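Local coordinates for SusD homolog (Bacteroides thetaiotaomicron VPI-5482, PDB 3FDH), which probably binds glycans at the outer membrane as a SusD/RagB-family lipoprotein and, as in SusD relatives, may pass them to a partner transporter, at residues E354-K358 / F400-K405; W79-Y83 / F127-P131; E50-V55 / A305-P310. Residues are numbered along the deposited sequence.

Interaction 1: E354-K358 / F400-K405; sequences EDALK and FDDVVK
K358 lays its aliphatic chain over one face of the F400 ring: CB of K358 stands 3.7 Å from the centroid of the F400 ring, 3° off its normal, a CH-pi contact. Both segments are helical, their axes 11.5 Å apart at closest approach and crossing at 110°; CA atoms pair K358 with F400 (6.4 Å) and E354 with K405 (7.4 Å). All four chi angles of K358 are t, so this long lysine clears the ring and sets NZ 3.2 Å from OD1 of D401 in a hydrogen-bonded salt bridge. Water 1 links K358 NZ (2.9 Å) to D401 OD2 (2.7 Å). K405 joins weakly, its NZ 3.9 Å from D401 OD1. A pi-type turn, K405 N to F400 O at 2.8 Å, widens helix 393-410 at 400-404. On the buried side, L357 CG meets the F400 edge at CE1 (4.1 Å) and L357 CD2 meets V404 CG1 (4.0 Å). A CH-pi contact continued by a salt-bridge network thus joins two helices of the SusD-like fold.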
loop_
_atom_site.group_PDB
_atom_site.type_symbol
_atom_site.label_atom_id
_atom_site.label_comp_id
_atom_site.label_asym_id
_atom_site.label_seq_id
_atom_site.Cartn_x
_atom_site.Cartn_y
_atom_site.Cartn_z
ATOM N N GLU A 354 10.491 14.486 16.142
ATOM C CA GLU A 354 11.248 15.153 15.098
ATOM C C GLU A 354 12.276 14.287 14.364
ATOM O O GLU A 354 12.376 14.343 13.123
ATOM C CB GLU A 354 11.930 16.411 15.637
ATOM C CG GLU A 354 12.624 17.209 14.556
ATOM C CD GLU A 354 13.461 18.333 15.102
ATOM O OE1 GLU A 354 12.941 19.114 15.923
ATOM O OE2 GLU A 354 14.640 18.444 14.693
ATOM N N ASP A 355 13.054 13.518 15.109
ATOM C CA ASP A 355 14.127 12.747 14.484
ATOM C C ASP A 355 13.510 11.660 13.659
ATOM O O ASP A 355 13.951 11.362 12.544
ATOM C CB ASP A 355 15.109 12.147 15.516
ATOM C CG ASP A 355 15.879 13.215 16.264
ATOM O OD1 ASP A 355 16.128 14.292 15.684
ATOM O OD2 ASP A 355 16.237 12.967 17.426
ATOM N N ALA A 356 12.431 11.117 14.203
ATOM C CA ALA A 356 11.745 10.008 13.556
ATOM C C ALA A 356 11.141 10.486 12.243
ATOM O O ALA A 356 11.239 9.827 11.215
ATOM C CB ALA A 356 10.668 9.415 14.465
ATOM N N LEU A 357 10.506 11.643 12.303
ATOM C CA LEU A 357 9.858 12.199 11.128
ATOM C C LEU A 357 10.890 12.516 10.070
ATOM O O LEU A 357 10.663 12.315 8.885
ATOM C CB LEU A 357 9.055 13.467 11.466
ATOM C CG LEU A 357 8.238 14.069 10.315
ATOM C CD1 LEU A 357 7.106 13.147 9.736
ATOM C CD2 LEU A 357 7.612 15.423 10.786
ATOM N N LYS A 358 12.053 12.975 10.493
ATOM C CA LYS A 358 13.063 13.345 9.500
ATOM C C LYS A 358 13.532 12.099 8.773
ATOM O O LYS A 358 13.743 12.078 7.558
ATOM C CB LYS A 358 14.256 14.062 10.115
ATOM C CG LYS A 358 15.294 14.464 9.076
ATOM C CD LYS A 358 16.415 15.273 9.673
ATOM C CE LYS A 358 17.296 15.881 8.586
ATOM N NZ LYS A 358 18.436 16.725 9.089
ATOM N N PHE A 400 14.003 18.969 4.740
ATOM C CA PHE A 400 13.294 18.727 5.996
ATOM C C PHE A 400 13.502 19.905 6.974
ATOM O O PHE A 400 12.567 20.398 7.598
ATOM C CB PHE A 400 13.767 17.461 6.705
ATOM C CG PHE A 400 13.151 17.312 8.072
ATOM C CD1 PHE A 400 11.939 16.686 8.223
ATOM C CD2 PHE A 400 13.760 17.881 9.195
ATOM C CE1 PHE A 400 11.322 16.587 9.459
ATOM C CE2 PHE A 400 13.149 17.766 10.455
ATOM C CZ PHE A 400 11.930 17.112 10.575
ATOM N N ASP A 401 14.765 20.301 7.095
ATOM C CA ASP A 401 15.215 21.365 8.019
ATOM C C ASP A 401 14.634 22.710 7.623
ATOM O O ASP A 401 14.223 23.524 8.449
ATOM C CB ASP A 401 16.736 21.509 7.989
ATOM C CG ASP A 401 17.485 20.332 8.631
ATOM O OD1 ASP A 401 16.883 19.511 9.370
ATOM O OD2 ASP A 401 18.708 20.236 8.376
ATOM N N ASP A 402 14.551 22.913 6.322
ATOM C CA ASP A 402 14.164 24.218 5.782
ATOM C C ASP A 402 12.667 24.421 5.746
ATOM O O ASP A 402 12.197 25.546 5.850
ATOM C CB ASP A 402 14.730 24.432 4.360
ATOM C CG ASP A 402 16.208 24.849 4.345
ATOM O OD1 ASP A 402 16.780 25.060 5.421
ATOM O OD2 ASP A 402 16.792 24.976 3.240
ATOM N N VAL A 403 11.923 23.326 5.651
ATOM C CA VAL A 403 10.486 23.408 5.463
ATOM C C VAL A 403 9.631 22.597 6.449
ATOM O O VAL A 403 8.726 23.128 7.112
ATOM C CB VAL A 403 10.115 22.946 4.022
ATOM C CG1 VAL A 403 8.584 22.898 3.824
ATOM C CG2 VAL A 403 10.808 23.833 2.976
ATOM N N VAL A 404 9.941 21.319 6.560
ATOM C CA VAL A 404 9.104 20.430 7.360
ATOM C C VAL A 404 9.224 20.636 8.849
ATOM O O VAL A 404 8.240 20.551 9.574
ATOM C CB VAL A 404 9.316 18.913 7.023
ATOM C CG1 VAL A 404 8.421 18.076 7.883
ATOM C CG2 VAL A 404 9.039 18.601 5.534
ATOM N N LYS A 405 10.423 20.974 9.297
ATOM C CA LYS A 405 10.680 21.046 10.741
ATOM C C LYS A 405 9.729 22.049 11.424
ATOM O O LYS A 405 9.111 21.759 12.450
ATOM C CB LYS A 405 12.167 21.379 11.001
ATOM C CG LYS A 405 12.567 21.339 12.463
ATOM C CD LYS A 405 13.941 21.951 12.721
ATOM C CE LYS A 405 15.093 21.071 12.247
ATOM N NZ LYS A 405 16.437 21.671 12.594
HETATM O O HOH W 1 19.960 18.141 7.131
#

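Interaction 2: W79-Y83 / F127-P131; sequences WNGIY and FGDAP
An edge-to-face aromatic pair and a tyrosine-to-backbone hydrogen bond join helix 76-95 to the turn that leads from the end of helix 106-127 into the short strand 130-131, within the helical SusD-like fold. The nearest CA pairs are W79 with F127 (8.9 Å) and Y83 with P131 (9.3 Å). F127, chi1 m, offers its ring face to W79, whose t chi1 carries the indole across: the six-membered ring of W79 and the ring of F127 have centroids 4.8 Å apart and planes at 79°, with W79 CZ3 3.6 Å from F127 CG. The indole nitrogen NE1 of W79 is bonded to D470, so the tryptophan serves both an apolar and a polar neighbour. G128 leaves the helix with phi/psi of 84/-135, a positive phi that glycine adopts without strain, and D129 (-63/140) turns the chain into an extended course; its OD1 accepts from the backbone N of Q154. A130 is small enough to sit against the tips of both aromatic side chains, its CB 4.3 Å from W79 CH2 and 3.6 Å from Y83 OH. P131, at -61/144, brings CD to 4.3 Å from W79 CH2, in a weakly bonded strand antiparallel to 151-152. Tyrosine suits position 83 because, with chi1 m, its ring spans the gap and the hydroxyl OH of Y83 donates to the carbonyl O of P131 at 2.5 Å.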
loop_
_atom_site.group_PDB
_atom_site.type_symbol
_atom_site.label_atom_id
_atom_site.label_comp_id
_atom_site.label_asym_id
_atom_site.label_seq_id
_atom_site.Cartn_x
_atom_site.Cartn_y
_atom_site.Cartn_z
ATOM N N TRP A 79 -9.999 -9.896 -5.223
ATOM C CA TRP A 79 -10.647 -10.712 -4.183
ATOM C C TRP A 79 -10.261 -12.195 -4.316
ATOM O O TRP A 79 -9.770 -12.849 -3.397
ATOM C CB TRP A 79 -12.167 -10.524 -4.305
ATOM C CG TRP A 79 -13.041 -11.454 -3.540
ATOM C CD1 TRP A 79 -13.544 -12.631 -3.989
ATOM C CD2 TRP A 79 -13.593 -11.260 -2.219
ATOM N NE1 TRP A 79 -14.357 -13.198 -3.032
ATOM C CE2 TRP A 79 -14.396 -12.375 -1.937
ATOM C CE3 TRP A 79 -13.486 -10.250 -1.253
ATOM C CZ2 TRP A 79 -15.076 -12.520 -0.719
ATOM C CZ3 TRP A 79 -14.165 -10.402 -0.045
ATOM C CH2 TRP A 79 -14.945 -11.513 0.203
ATOM N N ASN A 80 -10.526 -12.735 -5.479
ATOM C CA ASN A 80 -10.178 -14.143 -5.732
ATOM C C ASN A 80 -8.695 -14.409 -5.541
ATOM O O ASN A 80 -8.283 -15.420 -4.992
ATOM C CB ASN A 80 -10.592 -14.549 -7.135
ATOM C CG ASN A 80 -12.086 -14.678 -7.272
ATOM O OD1 ASN A 80 -12.785 -15.020 -6.309
ATOM N ND2 ASN A 80 -12.588 -14.430 -8.474
ATOM N N GLY A 81 -7.891 -13.443 -5.940
ATOM C CA GLY A 81 -6.427 -13.578 -5.872
ATOM C C GLY A 81 -5.879 -13.593 -4.451
ATOM O O GLY A 81 -4.986 -14.370 -4.116
ATOM N N ILE A 82 -6.463 -12.753 -3.615
ATOM C CA ILE A 82 -6.069 -12.658 -2.221
ATOM C C ILE A 82 -6.426 -13.966 -1.495
ATOM O O ILE A 82 -5.615 -14.522 -0.773
ATOM C CB ILE A 82 -6.696 -11.435 -1.543
ATOM C CG1 ILE A 82 -6.065 -10.151 -2.123
ATOM C CG2 ILE A 82 -6.504 -11.513 -0.031
ATOM C CD1 ILE A 82 -6.971 -8.901 -1.929
ATOM N N TYR A 83 -7.631 -14.461 -1.731
ATOM C CA TYR A 83 -8.072 -15.725 -1.134
ATOM C C TYR A 83 -7.223 -16.886 -1.645
ATOM O O TYR A 83 -6.827 -17.767 -0.891
ATOM C CB TYR A 83 -9.555 -15.994 -1.347
ATOM C CG TYR A 83 -10.427 -15.275 -0.342
ATOM C CD1 TYR A 83 -10.602 -15.797 0.931
ATOM C CD2 TYR A 83 -11.096 -14.097 -0.675
ATOM C CE1 TYR A 83 -11.404 -15.171 1.855
ATOM C CE2 TYR A 83 -11.905 -13.440 0.257
ATOM C CZ TYR A 83 -12.054 -13.985 1.524
ATOM O OH TYR A 83 -12.840 -13.382 2.490
ATOM N N PHE A 127 -12.328 -5.201 2.625
ATOM C CA PHE A 127 -13.683 -5.686 2.512
ATOM C C PHE A 127 -14.489 -5.710 3.791
ATOM O O PHE A 127 -15.709 -5.787 3.751
ATOM C CB PHE A 127 -13.678 -7.065 1.827
ATOM C CG PHE A 127 -13.063 -7.016 0.479
ATOM C CD1 PHE A 127 -13.806 -6.644 -0.603
ATOM C CD2 PHE A 127 -11.731 -7.335 0.299
ATOM C CE1 PHE A 127 -13.243 -6.581 -1.848
ATOM C CE2 PHE A 127 -11.152 -7.262 -0.934
ATOM C CZ PHE A 127 -11.897 -6.877 -2.013
ATOM N N GLY A 128 -13.800 -5.584 4.910
ATOM C CA GLY A 128 -14.438 -5.591 6.228
ATOM C C GLY A 128 -14.635 -7.001 6.693
ATOM O O GLY A 128 -13.743 -7.844 6.574
ATOM N N ASP A 129 -15.834 -7.232 7.215
ATOM C CA ASP A 129 -16.258 -8.563 7.634
ATOM C C ASP A 129 -16.260 -9.420 6.381
ATOM O O ASP A 129 -16.740 -8.988 5.315
ATOM C CB ASP A 129 -17.648 -8.563 8.214
ATOM C CG ASP A 129 -17.720 -7.903 9.586
ATOM O OD1 ASP A 129 -16.785 -7.191 10.013
ATOM O OD2 ASP A 129 -18.751 -8.111 10.219
ATOM N N ALA A 130 -15.808 -10.662 6.527
ATOM C CA ALA A 130 -15.597 -11.504 5.355
ATOM C C ALA A 130 -15.178 -12.924 5.735
ATOM O O ALA A 130 -14.723 -13.157 6.862
ATOM C CB ALA A 130 -14.454 -10.835 4.471
ATOM N N PRO A 131 -15.380 -13.895 4.823
ATOM C CA PRO A 131 -14.939 -15.245 5.154
ATOM C C PRO A 131 -13.449 -15.273 5.375
ATOM O O PRO A 131 -12.706 -14.527 4.729
ATOM C CB PRO A 131 -15.323 -16.070 3.914
ATOM C CG PRO A 131 -16.464 -15.290 3.261
ATOM C CD PRO A 131 -16.204 -13.836 3.596
#

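Interaction 3: E50-V55 / A305-P310; sequences EYEVGV and APNGSP
This buried contact, part apolar and part polar, sets strand 52-54, paired antiparallel with 261-263, against segment 305-310 in the loop between strands 292-293 and 319-320. The loop bends through a type II beta turn from P306 to S309, closed by S309 N to P306 O at 3.1 Å; G308, at phi/psi 78/-3, takes the position where glycine is most at ease. V53 (-116/128, chi1 t) faces the loop, its CB 3.6 Å from A305 CB and its CG1 3.9 Å from P310 CG; V55 CG1 adds A305 CB at 3.9 Å. The nearest CA pairs are V53-N307 (6.0 Å) and V55-P310 (6.3 Å). E50, with positive phi, is the C-prime residue of a Schellman motif ending helix 40-48. Water 2 joins E52 O to N307 ND2, 2.8 Å from each; N307 OD1 accepts from S266 N, and E50 OE1 is hydrogen-bonded to S266 OG. With no direct hydrogen bond between the segments, aliphatic packing and separately satisfied polar groups carry the contact.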
loop_
_atom_site.group_PDB
_atom_site.type_symbol
_atom_site.label_atom_id
_atom_site.label_comp_id
_atom_site.label_asym_id
_atom_site.label_seq_id
_atom_site.Cartn_x
_atom_site.Cartn_y
_atom_site.Cartn_z
ATOM N N GLU A 50 -6.299 10.185 -4.156
ATOM C CA GLU A 50 -5.820 11.238 -5.044
ATOM C C GLU A 50 -4.338 11.380 -5.280
ATOM O O GLU A 50 -3.816 12.482 -5.494
ATOM C CB GLU A 50 -6.475 12.573 -4.660
ATOM C CG GLU A 50 -8.020 12.536 -4.744
ATOM C CD GLU A 50 -8.701 13.854 -4.468
ATOM O OE1 GLU A 50 -8.038 14.892 -4.317
ATOM O OE2 GLU A 50 -9.944 13.839 -4.367
ATOM N N TYR A 51 -3.675 10.234 -5.300
ATOM C CA TYR A 51 -2.250 10.170 -5.733
ATOM C C TYR A 51 -2.163 10.288 -7.267
ATOM O O TYR A 51 -1.155 10.739 -7.873
ATOM C CB TYR A 51 -1.674 8.829 -5.363
ATOM C CG TYR A 51 -1.155 8.698 -3.956
ATOM C CD1 TYR A 51 -0.771 9.831 -3.209
ATOM C CD2 TYR A 51 -0.960 7.430 -3.387
ATOM C CE1 TYR A 51 -0.230 9.696 -1.926
ATOM C CE2 TYR A 51 -0.430 7.287 -2.124
ATOM C CZ TYR A 51 -0.029 8.397 -1.403
ATOM O OH TYR A 51 0.490 8.210 -0.135
ATOM N N GLU A 52 -3.251 9.827 -7.868
ATOM C CA GLU A 52 -3.474 9.799 -9.312
ATOM C C GLU A 52 -4.902 10.026 -9.626
ATOM O O GLU A 52 -5.775 9.855 -8.763
ATOM C CB GLU A 52 -3.020 8.459 -9.948
ATOM C CG GLU A 52 -1.576 8.019 -9.644
ATOM C CD GLU A 52 -0.461 8.861 -10.215
ATOM O OE1 GLU A 52 -0.702 9.667 -11.142
ATOM O OE2 GLU A 52 0.702 8.659 -9.762
ATOM N N VAL A 53 -5.125 10.334 -10.897
ATOM C CA VAL A 53 -6.477 10.530 -11.424
ATOM C C VAL A 53 -6.784 9.474 -12.456
ATOM O O VAL A 53 -6.009 9.204 -13.368
ATOM C CB VAL A 53 -6.667 11.951 -12.029
ATOM C CG1 VAL A 53 -8.101 12.161 -12.493
ATOM C CG2 VAL A 53 -6.298 13.023 -10.998
ATOM N N GLY A 54 -7.909 8.792 -12.278
ATOM C CA GLY A 54 -8.345 7.825 -13.278
ATOM C C GLY A 54 -8.920 8.607 -14.447
ATOM O O GLY A 54 -9.874 9.366 -14.282
ATOM N N VAL A 55 -8.354 8.389 -15.628
ATOM C CA VAL A 55 -8.684 9.205 -16.825
ATOM C C VAL A 55 -9.303 8.407 -17.991
ATOM O O VAL A 55 -9.823 8.968 -18.947
ATOM C CB VAL A 55 -7.430 10.041 -17.314
ATOM C CG1 VAL A 55 -7.016 11.135 -16.256
ATOM C CG2 VAL A 55 -6.235 9.118 -17.705
ATOM N N ALA A 305 -4.687 16.465 -14.384
ATOM C CA ALA A 305 -6.078 16.040 -14.392
ATOM C C ALA A 305 -6.816 16.545 -13.138
ATOM O O ALA A 305 -6.284 16.456 -12.006
ATOM C CB ALA A 305 -6.170 14.506 -14.520
ATOM N N PRO A 306 -8.026 17.091 -13.330
ATOM C CA PRO A 306 -8.794 17.549 -12.192
ATOM C C PRO A 306 -9.407 16.372 -11.463
ATOM O O PRO A 306 -10.123 15.535 -12.037
ATOM C CB PRO A 306 -9.894 18.396 -12.815
ATOM C CG PRO A 306 -10.085 17.811 -14.153
ATOM C CD PRO A 306 -8.743 17.343 -14.597
ATOM N N ASN A 307 -9.128 16.318 -10.169
ATOM C CA ASN A 307 -9.625 15.203 -9.358
ATOM C C ASN A 307 -11.121 15.142 -9.386
ATOM O O ASN A 307 -11.804 16.128 -9.150
ATOM C CB ASN A 307 -9.153 15.318 -7.913
ATOM C CG ASN A 307 -7.669 15.500 -7.822
ATOM O OD1 ASN A 307 -7.185 16.641 -7.866
ATOM N ND2 ASN A 307 -6.912 14.373 -7.829
ATOM N N GLY A 308 -11.626 13.963 -9.718
ATOM C CA GLY A 308 -13.065 13.753 -9.772
ATOM C C GLY A 308 -13.824 14.261 -10.983
ATOM O O GLY A 308 -15.035 14.045 -11.074
ATOM N N SER A 309 -13.152 14.924 -11.917
ATOM C CA SER A 309 -13.832 15.491 -13.082
ATOM C C SER A 309 -13.000 15.588 -14.382
ATOM O O SER A 309 -13.193 16.509 -15.169
ATOM C CB SER A 309 -14.383 16.895 -12.716
ATOM O OG SER A 309 -13.330 17.844 -12.585
ATOM N N PRO A 310 -12.079 14.629 -14.635
ATOM C CA PRO A 310 -11.421 14.756 -15.931
ATOM C C PRO A 310 -12.291 14.403 -17.118
ATOM O O PRO A 310 -13.324 13.751 -17.010
ATOM C CB PRO A 310 -10.349 13.669 -15.876
ATOM C CG PRO A 310 -11.022 12.591 -15.102
ATOM C CD PRO A 310 -11.814 13.333 -14.019
HETATM O O HOH W 2 -7.737 11.717 -8.102
#

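In the fold
From the N terminus, interaction 3 opens first, with 50-55 just after helix 40-48, and closes at 305-310 after 249 intervening residues, joining strand 52-54 to the loop between strands 292-293 and 319-320. Nested inside, interaction 2 joins 79-83 to 127-131 across 43 residues, mostly helix, tying helix 76-95 to the end of helix 106-127 and strand 130-131. Interaction 1 follows in series, closing a 41-residue, mostly helical loop that runs out along helix 354-379 and back into helix 393-410. None crosses or touches another. Centres of interactions 1 and 2 are 38 Å apart on opposite sides of the chain's centre; interaction 3 lies 30 Å from interaction 1 and 27 Å from interaction 2, centre to centre.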